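Long-range contacts in kojibiose phosphorylase (Gut metagenome, PDB 6W0P), which belongs to glycoside hydrolase family 65 and combines an N-terminal beta-sandwich domain, a helical catalytic domain and a small C-terminal beta domain: residues A[58-63]-A[86-91]; A[488-493]-A[533-538]; A[710-715]-A[727-732]; A[678-683]-A[695-700]. All blocks are in the same frame, centred on the assembly; numbering follows the deposited sequence.

Contact 1 of 4, residues A[58-63]-A[86-91]; sequences TYFNGI and INSVNF
Thr58 is gripped at both polar atoms of its backbone by the 86-91 loop, which runs antiparallel to it. Its N donates to Asn87 OD1 at 3.0 Å in an almost straight bond (173° at the hydrogen), and its O accepts from Ser88 N at 2.7 Å. CG of Asn87 is anti to its own backbone N (chi1 -165°), and OD1 then reaches Thr58 N, while ND2 bonds to Leu178 O. A third bond, from Ile86 N to Ile63 O at 3.2 Å, closes the far end, just where a type II turn from Phe60 to Ile63 leaves the strand.

Three waters supplement these bonds. Water 1 joins Thr58 OG1 to Asn87 OD1 and Ser88 O, water 2 links the same hydroxyl to Phe91 N and sits over the centre of one face of the Phe91 ring, and water 3 lies between Phe60 N, Ile63 O and Ile86 O.

The apolar contacts are close. Thr58 CG2 lies 3.5 Å from Phe91 CE2. Ser88 CB meets the edge of the Phe60 ring at CE2, 3.6 Å away, and Ile63 CG2 touches Ile86 CG1 at 3.8 Å.

Phe60 and Val89 also rest on strands 210-217 and 245-256, Phe91 on the latter, so the contact packs the edge strand 58-60 and the 86-91 loop against the large antiparallel sheet of the N-terminal beta-sandwich of family 65 enzymes.

Contact 2 of 4, residues A[488-493]-A[533-538]; sequences YTNFMA and RKMVIL
Asn490 lays its CB and CG against the sulfur of Met535, with CB 3.6 Å from SD, the two side chains crossing at a slant. Met535 has CG anti to its backbone N (chi1 -175°), and further bends at chi2 and chi3 bring its terminal CE to 4.1 Å from Ala493 CB, three residues on from Asn490.

The amide of Asn490 has two acceptors. Its ND2 donates to Val536 O at 2.9 Å, with 163° at the hydrogen and the acceptor almost in the amide plane; a second bond from ND2 goes to Ser469 OG. Together they probably fix the amide's rotation; the first also satisfies the Val536 carbonyl.

Nearby, Ile537 CD1 comes within 4.0 Å of Asn490 CB and 3.8 Å of Phe491 N, so this methyl rests on the helix backbone. The Phe491 ring itself stacks on Phe593.

Met535 is the first residue to leave helix 522-534, and Lys534 and Val536 bond through their backbones to Phe468. The arrangement joins the extended exit of one helix to the side of helix 487-504 within the helical catalytic domain, an (alpha/alpha)6 barrel in family 65.

Contact 3 of 4, residues A[710-715]-A[727-732]; sequences KNHLLT and KKTKNI
His712 and Leu714, on strand 712-718, run antiparallel past Thr729 and Lys727, the CA atoms of Leu714 and Lys727 lying 5.1 Å apart and those of His712 and Thr729 6.3 Å. Between the backbones, water 5 donates to Leu713 O and accepts from Lys728 N.

The His712 ring dominates the side-chain contact. Thr729 OG1 lies at its edge, in plane, in a short 2.5 Å hydrogen bond with ND1 whose length may not be exact; Asn731 OD1 lies near the ring plane off CE1, 3.1 Å away. Water 4, also in the ring plane, connects NE2 to Ile732 O.

Lys727 passes obliquely by this ring, its CD 3.4 Å from His712 ND1, and its aliphatic part lies beside Leu714, pointing the same way. A bend at chi4 (60°) turns NZ into the loop, where it donates to Asn731 O at 2.6 Å, almost in line with the carbonyl bond, and to Thr729 OG1 at 2.8 Å. A bond to Ile745 O adds another partner, so the ammonium gathers loop oxygens around itself.

Leu733 packs on His712, Leu714 and Lys727, and Leu744 on the latter two. The loop leads from strand 722-726 to strand 733-737, connecting the two sheets of the C-terminal beta domain, a beta-sandwich in family 65.

Contact 4 of 4, residues A[678-683]-A[695-700]; sequences YGFGGL and TSNKNW
Asn697 serves two aromatic rings at once. Its CB stands over one face of the Phe680 ring in a CH-pi contact, 4.0 Å from the centroid and 14° off the normal, while its ND2 lies above a face of Trp700 toward the rim. CG lies anti to the backbone N (chi1 -177°), and ND2, reaching over Trp700, also touches Phe680 CE2 at 3.7 Å. The amide is steadied from its other end: OD1 accepts from Asn699 N at 3.1 Å, an Asx turn inside the type I turn from Asn697 to Trp700.

The rings of Phe680 and Trp700 meet obliquely, their planes 64° apart, and Phe680 CD2 lies 4.3 Å from Trp700 CZ3. Ser696 O adds a polar neighbour to the Phe680 ring, 3.6 Å from CE1. Phe645 of helix 638-645 approaches both rings, edge-to-face with Phe680.

Backbone bonding holds the other end. Thr695 N donates to Phe680 O at 2.8 Å in a nearly straight bond, and water 6 joins Thr695 OG1 to Gly679 O. The latter carbonyl, within the wider pi-type turn of helix 666-680, also accepts from Gly682 N, so it is met by both the chain and the water.

The contact marks the junction where the last helix of the catalytic domain runs into the C-terminal beta domain, its end docked on the loop that follows hairpin 684-692.

Along the chain the four contacts follow one another in series, none nesting in or crossing another. Contact 1 closes a loop of 22 residues in the N-terminal beta-sandwich, which lies across the chain's centre from the other three. Contact 2 comes next, closing 39 mostly helical residues within the catalytic domain, its centre about 42 Å from that of contact 1. Contact 4 then closes a short hairpin where helix 666-680 gives way to the C-terminal domain, and contact 3 closes a later hairpin, of strands 712-718 and 722-726. Contacts 3 and 4 come within about 7 Å at their nearest atoms without touching, and tie the C-terminal sheets to one another and to the helical domain.

Contact 1 of 4, residues A[58-63]-A[86-91]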
# COMPACT_ATOMS: atom_id res chain seq x y z
N THR A 58 -27.70 13.19 7.15
CA THR A 58 -27.77 14.59 7.61
C THR A 58 -26.35 15.00 8.00
O THR A 58 -25.77 14.32 8.86
CB THR A 58 -28.75 14.77 8.78
OG1 THR A 58 -30.01 14.18 8.43
CG2 THR A 58 -28.94 16.23 9.15
N TYR A 59 -25.78 16.03 7.38
CA TYR A 59 -24.39 16.43 7.67
C TYR A 59 -24.32 17.92 7.94
O TYR A 59 -25.13 18.66 7.40
CB TYR A 59 -23.47 16.03 6.53
CG TYR A 59 -23.82 14.69 5.93
CD1 TYR A 59 -23.39 13.51 6.51
CD2 TYR A 59 -24.59 14.61 4.78
CE1 TYR A 59 -23.68 12.28 5.94
CE2 TYR A 59 -24.90 13.38 4.20
CZ TYR A 59 -24.44 12.22 4.79
OH TYR A 59 -24.72 11.02 4.23
N PHE A 60 -23.32 18.29 8.73
CA PHE A 60 -22.94 19.67 9.07
C PHE A 60 -21.49 19.87 8.64
O PHE A 60 -20.65 19.05 9.04
CB PHE A 60 -23.14 19.93 10.56
CG PHE A 60 -24.57 19.79 11.01
CD1 PHE A 60 -25.43 20.88 10.98
CD2 PHE A 60 -25.07 18.56 11.41
CE1 PHE A 60 -26.76 20.75 11.37
CE2 PHE A 60 -26.39 18.43 11.80
CZ PHE A 60 -27.24 19.52 11.79
N ASN A 61 -21.24 20.90 7.82
CA ASN A 61 -19.90 21.17 7.25
C ASN A 61 -18.92 21.32 8.42
O ASN A 61 -19.14 22.24 9.24
CB ASN A 61 -19.98 22.40 6.34
CG ASN A 61 -18.95 22.44 5.24
OD1 ASN A 61 -17.75 22.29 5.49
ND2 ASN A 61 -19.41 22.68 4.02
N GLY A 62 -17.92 20.44 8.53
CA GLY A 62 -16.84 20.56 9.53
C GLY A 62 -17.12 19.76 10.80
O GLY A 62 -16.31 19.81 11.73
N ILE A 63 -18.24 19.04 10.85
CA ILE A 63 -18.57 18.11 11.96
C ILE A 63 -18.13 16.72 11.52
O ILE A 63 -18.70 16.20 10.56
CB ILE A 63 -20.06 18.16 12.33
CG1 ILE A 63 -20.40 19.47 13.05
CG2 ILE A 63 -20.44 16.95 13.14
CD1 ILE A 63 -19.63 19.73 14.34
N ILE A 86 -19.57 13.30 9.46
CA ILE A 86 -20.36 12.19 10.08
C ILE A 86 -21.86 12.46 9.92
O ILE A 86 -22.32 13.62 10.04
CB ILE A 86 -19.95 11.96 11.55
CG1 ILE A 86 -19.97 13.26 12.36
CG2 ILE A 86 -18.61 11.27 11.62
CD1 ILE A 86 -19.79 13.07 13.85
N ASN A 87 -22.60 11.40 9.61
CA ASN A 87 -24.07 11.40 9.70
C ASN A 87 -24.40 11.94 11.09
O ASN A 87 -23.76 11.49 12.11
CB ASN A 87 -24.63 10.00 9.44
CG ASN A 87 -26.11 10.00 9.15
OD1 ASN A 87 -26.72 11.07 9.02
ND2 ASN A 87 -26.70 8.80 9.14
N SER A 88 -25.31 12.90 11.14
CA SER A 88 -25.69 13.65 12.36
C SER A 88 -27.20 13.57 12.55
O SER A 88 -27.88 12.82 11.82
CB SER A 88 -25.22 15.07 12.28
OG SER A 88 -23.84 15.11 11.97
N VAL A 89 -27.71 14.34 13.50
CA VAL A 89 -29.11 14.21 13.96
C VAL A 89 -30.05 14.18 12.75
O VAL A 89 -30.05 15.12 11.94
CB VAL A 89 -29.46 15.32 14.97
CG1 VAL A 89 -29.21 16.73 14.42
CG2 VAL A 89 -30.87 15.17 15.51
N ASN A 90 -30.82 13.10 12.62
CA ASN A 90 -31.96 13.02 11.68
C ASN A 90 -33.13 13.82 12.28
O ASN A 90 -33.74 13.31 13.25
CB ASN A 90 -32.35 11.56 11.41
CG ASN A 90 -33.54 11.44 10.48
OD1 ASN A 90 -34.18 12.44 10.15
ND2 ASN A 90 -33.82 10.22 10.04
N PHE A 91 -33.40 15.04 11.79
CA PHE A 91 -34.40 15.97 12.38
C PHE A 91 -35.66 16.03 11.51
O PHE A 91 -36.53 16.86 11.78
CB PHE A 91 -33.80 17.36 12.59
CG PHE A 91 -33.13 17.98 11.40
CD1 PHE A 91 -33.88 18.46 10.32
CD2 PHE A 91 -31.75 18.12 11.36
CE1 PHE A 91 -33.25 19.02 9.22
CE2 PHE A 91 -31.13 18.70 10.26
CZ PHE A 91 -31.88 19.16 9.20
O HOH W 1 -29.46 11.83 9.72
O HOH W 2 -32.40 15.60 9.03
O HOH W 3 -21.60 16.13 9.65

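Contact 2 of 4, residues A[488-493]-A[533-538]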
# COMPACT_ATOMS: atom_id res chain seq x y z
N TYR A 488 3.49 19.65 -15.00
CA TYR A 488 2.46 20.33 -14.19
C TYR A 488 3.07 20.76 -12.85
O TYR A 488 2.95 21.95 -12.46
CB TYR A 488 1.24 19.44 -13.92
CG TYR A 488 0.16 20.19 -13.19
CD1 TYR A 488 0.15 20.27 -11.81
CD2 TYR A 488 -0.80 20.89 -13.90
CE1 TYR A 488 -0.84 20.98 -11.14
CE2 TYR A 488 -1.79 21.61 -13.24
CZ TYR A 488 -1.82 21.66 -11.86
OH TYR A 488 -2.77 22.42 -11.25
N THR A 489 3.70 19.83 -12.13
CA THR A 489 4.31 20.10 -10.80
C THR A 489 5.33 21.25 -10.90
O THR A 489 5.24 22.23 -10.11
CB THR A 489 4.90 18.80 -10.24
OG1 THR A 489 3.88 17.80 -10.16
CG2 THR A 489 5.56 19.00 -8.89
N ASN A 490 6.26 21.18 -11.86
CA ASN A 490 7.40 22.13 -11.95
C ASN A 490 6.86 23.48 -12.42
O ASN A 490 7.24 24.51 -11.83
CB ASN A 490 8.51 21.61 -12.86
CG ASN A 490 9.23 20.42 -12.26
OD1 ASN A 490 8.72 19.81 -11.33
ND2 ASN A 490 10.38 20.08 -12.82
N PHE A 491 6.00 23.46 -13.43
CA PHE A 491 5.40 24.67 -14.03
C PHE A 491 4.65 25.43 -12.93
O PHE A 491 4.94 26.63 -12.71
CB PHE A 491 4.50 24.30 -15.20
CG PHE A 491 3.96 25.47 -15.98
CD1 PHE A 491 2.76 26.07 -15.63
CD2 PHE A 491 4.62 25.94 -17.10
CE1 PHE A 491 2.27 27.14 -16.35
CE2 PHE A 491 4.11 26.99 -17.84
CZ PHE A 491 2.93 27.58 -17.47
N MET A 492 3.73 24.75 -12.25
CA MET A 492 2.88 25.41 -11.22
C MET A 492 3.75 25.91 -10.04
O MET A 492 3.39 26.97 -9.49
CB MET A 492 1.80 24.45 -10.72
CG MET A 492 0.78 24.09 -11.78
SD MET A 492 -0.03 25.54 -12.48
CE MET A 492 -1.10 25.97 -11.11
N ALA A 493 4.80 25.18 -9.64
CA ALA A 493 5.75 25.57 -8.58
C ALA A 493 6.49 26.85 -9.00
O ALA A 493 6.57 27.82 -8.20
CB ALA A 493 6.73 24.45 -8.31
N ARG A 533 14.78 29.85 -11.68
CA ARG A 533 15.57 29.96 -12.94
C ARG A 533 15.95 28.55 -13.42
O ARG A 533 15.97 28.31 -14.63
CB ARG A 533 16.82 30.83 -12.72
CG ARG A 533 16.51 32.30 -12.43
CD ARG A 533 17.72 33.25 -12.49
NE ARG A 533 18.91 32.72 -11.81
CZ ARG A 533 19.43 33.15 -10.65
NH1 ARG A 533 18.90 34.17 -10.00
NH2 ARG A 533 20.49 32.54 -10.14
N LYS A 534 16.29 27.64 -12.51
CA LYS A 534 16.86 26.32 -12.90
C LYS A 534 15.77 25.25 -13.01
O LYS A 534 16.10 24.13 -13.39
CB LYS A 534 17.95 25.91 -11.91
CG LYS A 534 19.22 26.74 -12.01
CD LYS A 534 20.29 26.25 -11.07
CE LYS A 534 21.59 27.02 -11.19
NZ LYS A 534 22.50 26.61 -10.09
N MET A 535 14.51 25.61 -12.76
CA MET A 535 13.38 24.66 -12.75
C MET A 535 13.33 23.94 -14.10
O MET A 535 13.31 24.61 -15.15
CB MET A 535 12.05 25.35 -12.46
CG MET A 535 10.89 24.38 -12.32
SD MET A 535 10.88 23.40 -10.81
CE MET A 535 10.56 24.71 -9.64
N VAL A 536 13.37 22.61 -14.05
CA VAL A 536 13.29 21.76 -15.27
C VAL A 536 11.87 21.94 -15.83
O VAL A 536 10.91 21.79 -15.04
CB VAL A 536 13.58 20.29 -14.97
CG1 VAL A 536 13.37 19.44 -16.21
CG2 VAL A 536 14.98 20.09 -14.41
N ILE A 537 11.79 22.29 -17.11
CA ILE A 537 10.54 22.42 -17.91
C ILE A 537 10.80 21.74 -19.26
O ILE A 537 11.45 22.37 -20.11
CB ILE A 537 10.13 23.90 -18.11
CG1 ILE A 537 9.96 24.66 -16.79
CG2 ILE A 537 8.87 23.98 -18.96
CD1 ILE A 537 8.79 24.17 -15.97
N LEU A 538 10.26 20.53 -19.44
CA LEU A 538 10.49 19.72 -20.66
C LEU A 538 9.62 20.30 -21.79
O LEU A 538 8.46 19.87 -21.98
CB LEU A 538 10.18 18.26 -20.36
CG LEU A 538 11.06 17.63 -19.28
CD1 LEU A 538 10.54 16.25 -18.91
CD2 LEU A 538 12.52 17.55 -19.74

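Contact 3 of 4, residues A[710-715]-A[727-732]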
# COMPACT_ATOMS: atom_id res chain seq x y z
N LYS A 710 -15.69 43.42 -12.15
CA LYS A 710 -15.49 44.84 -11.78
C LYS A 710 -16.84 45.49 -11.48
O LYS A 710 -17.10 46.60 -11.99
CB LYS A 710 -14.77 45.59 -12.89
CG LYS A 710 -13.34 45.13 -13.17
CD LYS A 710 -12.57 46.20 -13.94
CE LYS A 710 -11.27 45.71 -14.53
NZ LYS A 710 -10.16 45.88 -13.58
N ASN A 711 -17.65 44.79 -10.68
CA ASN A 711 -18.98 45.21 -10.16
C ASN A 711 -19.96 45.40 -11.31
O ASN A 711 -20.96 46.09 -11.09
CB ASN A 711 -18.90 46.47 -9.30
CG ASN A 711 -18.07 46.27 -8.05
OD1 ASN A 711 -18.20 45.26 -7.37
ND2 ASN A 711 -17.22 47.22 -7.73
N HIS A 712 -19.68 44.83 -12.50
CA HIS A 712 -20.63 44.83 -13.64
C HIS A 712 -21.30 43.47 -13.73
O HIS A 712 -20.60 42.51 -14.07
CB HIS A 712 -19.96 45.17 -14.97
CG HIS A 712 -19.25 46.48 -15.00
ND1 HIS A 712 -19.92 47.66 -15.15
CD2 HIS A 712 -17.93 46.77 -14.95
CE1 HIS A 712 -19.04 48.65 -15.17
NE2 HIS A 712 -17.82 48.13 -15.04
N LEU A 713 -22.60 43.42 -13.48
CA LEU A 713 -23.40 42.21 -13.72
C LEU A 713 -23.68 42.11 -15.22
O LEU A 713 -24.52 42.87 -15.71
CB LEU A 713 -24.70 42.27 -12.92
CG LEU A 713 -25.64 41.07 -13.12
CD1 LEU A 713 -24.86 39.76 -13.00
CD2 LEU A 713 -26.79 41.12 -12.11
N LEU A 714 -22.97 41.21 -15.89
CA LEU A 714 -23.02 41.05 -17.38
C LEU A 714 -23.96 39.92 -17.78
O LEU A 714 -23.82 38.82 -17.21
CB LEU A 714 -21.62 40.74 -17.90
CG LEU A 714 -20.55 41.76 -17.55
CD1 LEU A 714 -19.18 41.17 -17.81
CD2 LEU A 714 -20.75 43.04 -18.35
N THR A 715 -24.81 40.19 -18.77
CA THR A 715 -25.65 39.20 -19.48
C THR A 715 -25.14 39.05 -20.92
O THR A 715 -25.09 40.05 -21.65
CB THR A 715 -27.13 39.59 -19.48
OG1 THR A 715 -27.58 39.76 -18.13
CG2 THR A 715 -28.00 38.56 -20.17
N LYS A 727 -25.49 45.23 -19.67
CA LYS A 727 -25.35 45.55 -18.23
C LYS A 727 -26.16 46.81 -17.90
O LYS A 727 -26.54 47.54 -18.83
CB LYS A 727 -23.86 45.69 -17.86
CG LYS A 727 -23.18 47.00 -18.22
CD LYS A 727 -21.69 47.01 -17.97
CE LYS A 727 -21.06 48.28 -18.49
NZ LYS A 727 -21.61 49.50 -17.86
N LYS A 728 -26.38 47.06 -16.61
CA LYS A 728 -27.19 48.20 -16.08
C LYS A 728 -26.28 49.28 -15.48
O LYS A 728 -26.78 50.36 -15.18
CB LYS A 728 -28.17 47.68 -15.02
CG LYS A 728 -29.08 46.55 -15.49
CD LYS A 728 -30.04 46.96 -16.57
CE LYS A 728 -31.48 46.91 -16.11
NZ LYS A 728 -31.93 45.51 -16.00
N THR A 729 -25.01 48.98 -15.23
CA THR A 729 -24.06 49.96 -14.67
C THR A 729 -23.89 51.07 -15.71
O THR A 729 -24.11 50.81 -16.91
CB THR A 729 -22.73 49.31 -14.28
OG1 THR A 729 -22.30 48.47 -15.35
CG2 THR A 729 -22.83 48.52 -12.98
N LYS A 730 -23.48 52.25 -15.26
CA LYS A 730 -23.46 53.48 -16.09
C LYS A 730 -22.08 53.68 -16.69
O LYS A 730 -21.99 54.45 -17.65
CB LYS A 730 -23.83 54.70 -15.25
CG LYS A 730 -25.19 54.61 -14.56
CD LYS A 730 -26.32 54.43 -15.55
CE LYS A 730 -27.67 54.33 -14.89
NZ LYS A 730 -28.74 54.26 -15.92
N ASN A 731 -21.04 53.08 -16.11
CA ASN A 731 -19.63 53.37 -16.46
C ASN A 731 -19.17 52.42 -17.57
O ASN A 731 -19.76 51.36 -17.77
CB ASN A 731 -18.72 53.32 -15.23
CG ASN A 731 -18.79 52.00 -14.50
OD1 ASN A 731 -19.88 51.48 -14.27
ND2 ASN A 731 -17.64 51.47 -14.13
N ILE A 732 -18.13 52.81 -18.29
CA ILE A 732 -17.56 52.02 -19.42
C ILE A 732 -16.86 50.78 -18.85
O ILE A 732 -15.98 50.93 -18.00
CB ILE A 732 -16.60 52.90 -20.24
CG1 ILE A 732 -17.38 53.94 -21.06
CG2 ILE A 732 -15.67 52.04 -21.11
CD1 ILE A 732 -16.54 55.10 -21.55
O HOH W 4 -15.23 49.54 -15.37
O HOH W 5 -25.33 45.24 -14.68

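Contact 4 of 4, residues A[678-683]-A[695-700]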
# COMPACT_ATOMS: atom_id res chain seq x y z
N TYR A 678 -16.33 29.25 -19.89
CA TYR A 678 -14.94 29.20 -20.41
C TYR A 678 -14.91 28.57 -21.80
O TYR A 678 -14.07 28.96 -22.62
CB TYR A 678 -14.00 28.45 -19.47
CG TYR A 678 -13.64 29.21 -18.23
CD1 TYR A 678 -12.93 30.39 -18.29
CD2 TYR A 678 -13.98 28.74 -16.97
CE1 TYR A 678 -12.58 31.11 -17.15
CE2 TYR A 678 -13.64 29.43 -15.82
CZ TYR A 678 -12.96 30.63 -15.91
OH TYR A 678 -12.59 31.28 -14.77
N GLY A 679 -15.80 27.61 -22.05
CA GLY A 679 -15.82 26.80 -23.28
C GLY A 679 -16.53 27.53 -24.39
O GLY A 679 -15.86 28.27 -25.14
N PHE A 680 -17.84 27.32 -24.52
CA PHE A 680 -18.64 27.93 -25.60
C PHE A 680 -18.50 29.45 -25.52
O PHE A 680 -18.34 30.03 -26.58
CB PHE A 680 -20.08 27.44 -25.56
CG PHE A 680 -20.21 25.96 -25.83
CD1 PHE A 680 -19.82 25.41 -27.04
CD2 PHE A 680 -20.72 25.11 -24.87
CE1 PHE A 680 -19.92 24.05 -27.28
CE2 PHE A 680 -20.83 23.75 -25.11
CZ PHE A 680 -20.42 23.22 -26.30
N GLY A 681 -18.52 30.05 -24.33
CA GLY A 681 -18.43 31.52 -24.16
C GLY A 681 -17.03 32.06 -24.45
O GLY A 681 -16.93 33.25 -24.79
N GLY A 682 -15.99 31.24 -24.31
CA GLY A 682 -14.58 31.66 -24.46
C GLY A 682 -14.17 32.73 -23.46
O GLY A 682 -13.27 33.50 -23.75
N LEU A 683 -14.77 32.75 -22.27
CA LEU A 683 -14.40 33.74 -21.23
C LEU A 683 -12.91 33.60 -20.87
O LEU A 683 -12.41 32.47 -20.69
CB LEU A 683 -15.29 33.55 -20.01
CG LEU A 683 -14.85 34.35 -18.78
CD1 LEU A 683 -15.07 35.83 -19.01
CD2 LEU A 683 -15.60 33.88 -17.55
N THR A 695 -18.79 30.62 -29.26
CA THR A 695 -18.99 29.59 -30.30
C THR A 695 -20.28 28.83 -29.98
O THR A 695 -20.85 29.04 -28.90
CB THR A 695 -17.76 28.68 -30.39
OG1 THR A 695 -17.43 28.21 -29.08
CG2 THR A 695 -16.56 29.39 -31.00
N SER A 696 -20.73 27.99 -30.90
CA SER A 696 -22.09 27.39 -30.89
C SER A 696 -22.03 26.00 -30.26
O SER A 696 -21.06 25.26 -30.52
CB SER A 696 -22.65 27.30 -32.30
OG SER A 696 -22.80 28.59 -32.87
N ASN A 697 -23.06 25.67 -29.47
CA ASN A 697 -23.42 24.26 -29.16
C ASN A 697 -24.43 23.83 -30.23
O ASN A 697 -25.48 24.47 -30.30
CB ASN A 697 -23.97 24.14 -27.75
CG ASN A 697 -24.28 22.71 -27.35
OD1 ASN A 697 -24.70 21.92 -28.18
ND2 ASN A 697 -24.09 22.38 -26.08
N LYS A 698 -24.12 22.80 -31.01
CA LYS A 698 -24.90 22.38 -32.21
C LYS A 698 -26.36 22.11 -31.81
O LYS A 698 -27.23 22.41 -32.59
CB LYS A 698 -24.25 21.17 -32.93
CG LYS A 698 -24.74 19.78 -32.54
CD LYS A 698 -23.64 18.74 -32.41
CE LYS A 698 -24.15 17.40 -31.90
NZ LYS A 698 -23.07 16.60 -31.26
N ASN A 699 -26.57 21.63 -30.58
CA ASN A 699 -27.88 21.23 -30.02
C ASN A 699 -28.70 22.43 -29.52
O ASN A 699 -29.87 22.21 -29.15
CB ASN A 699 -27.68 20.26 -28.85
CG ASN A 699 -26.95 19.01 -29.28
OD1 ASN A 699 -27.30 18.40 -30.29
ND2 ASN A 699 -25.92 18.64 -28.54
N TRP A 700 -28.13 23.64 -29.43
CA TRP A 700 -28.85 24.80 -28.83
C TRP A 700 -29.06 25.90 -29.87
O TRP A 700 -28.07 26.34 -30.49
CB TRP A 700 -28.12 25.37 -27.61
CG TRP A 700 -27.75 24.41 -26.52
CD1 TRP A 700 -28.35 23.22 -26.22
CD2 TRP A 700 -26.72 24.59 -25.53
NE1 TRP A 700 -27.73 22.64 -25.16
CE2 TRP A 700 -26.73 23.45 -24.71
CE3 TRP A 700 -25.78 25.60 -25.27
CZ2 TRP A 700 -25.85 23.29 -23.63
CZ3 TRP A 700 -24.91 25.43 -24.23
CH2 TRP A 700 -24.93 24.28 -23.42
O HOH W 6 -15.67 29.59 -27.61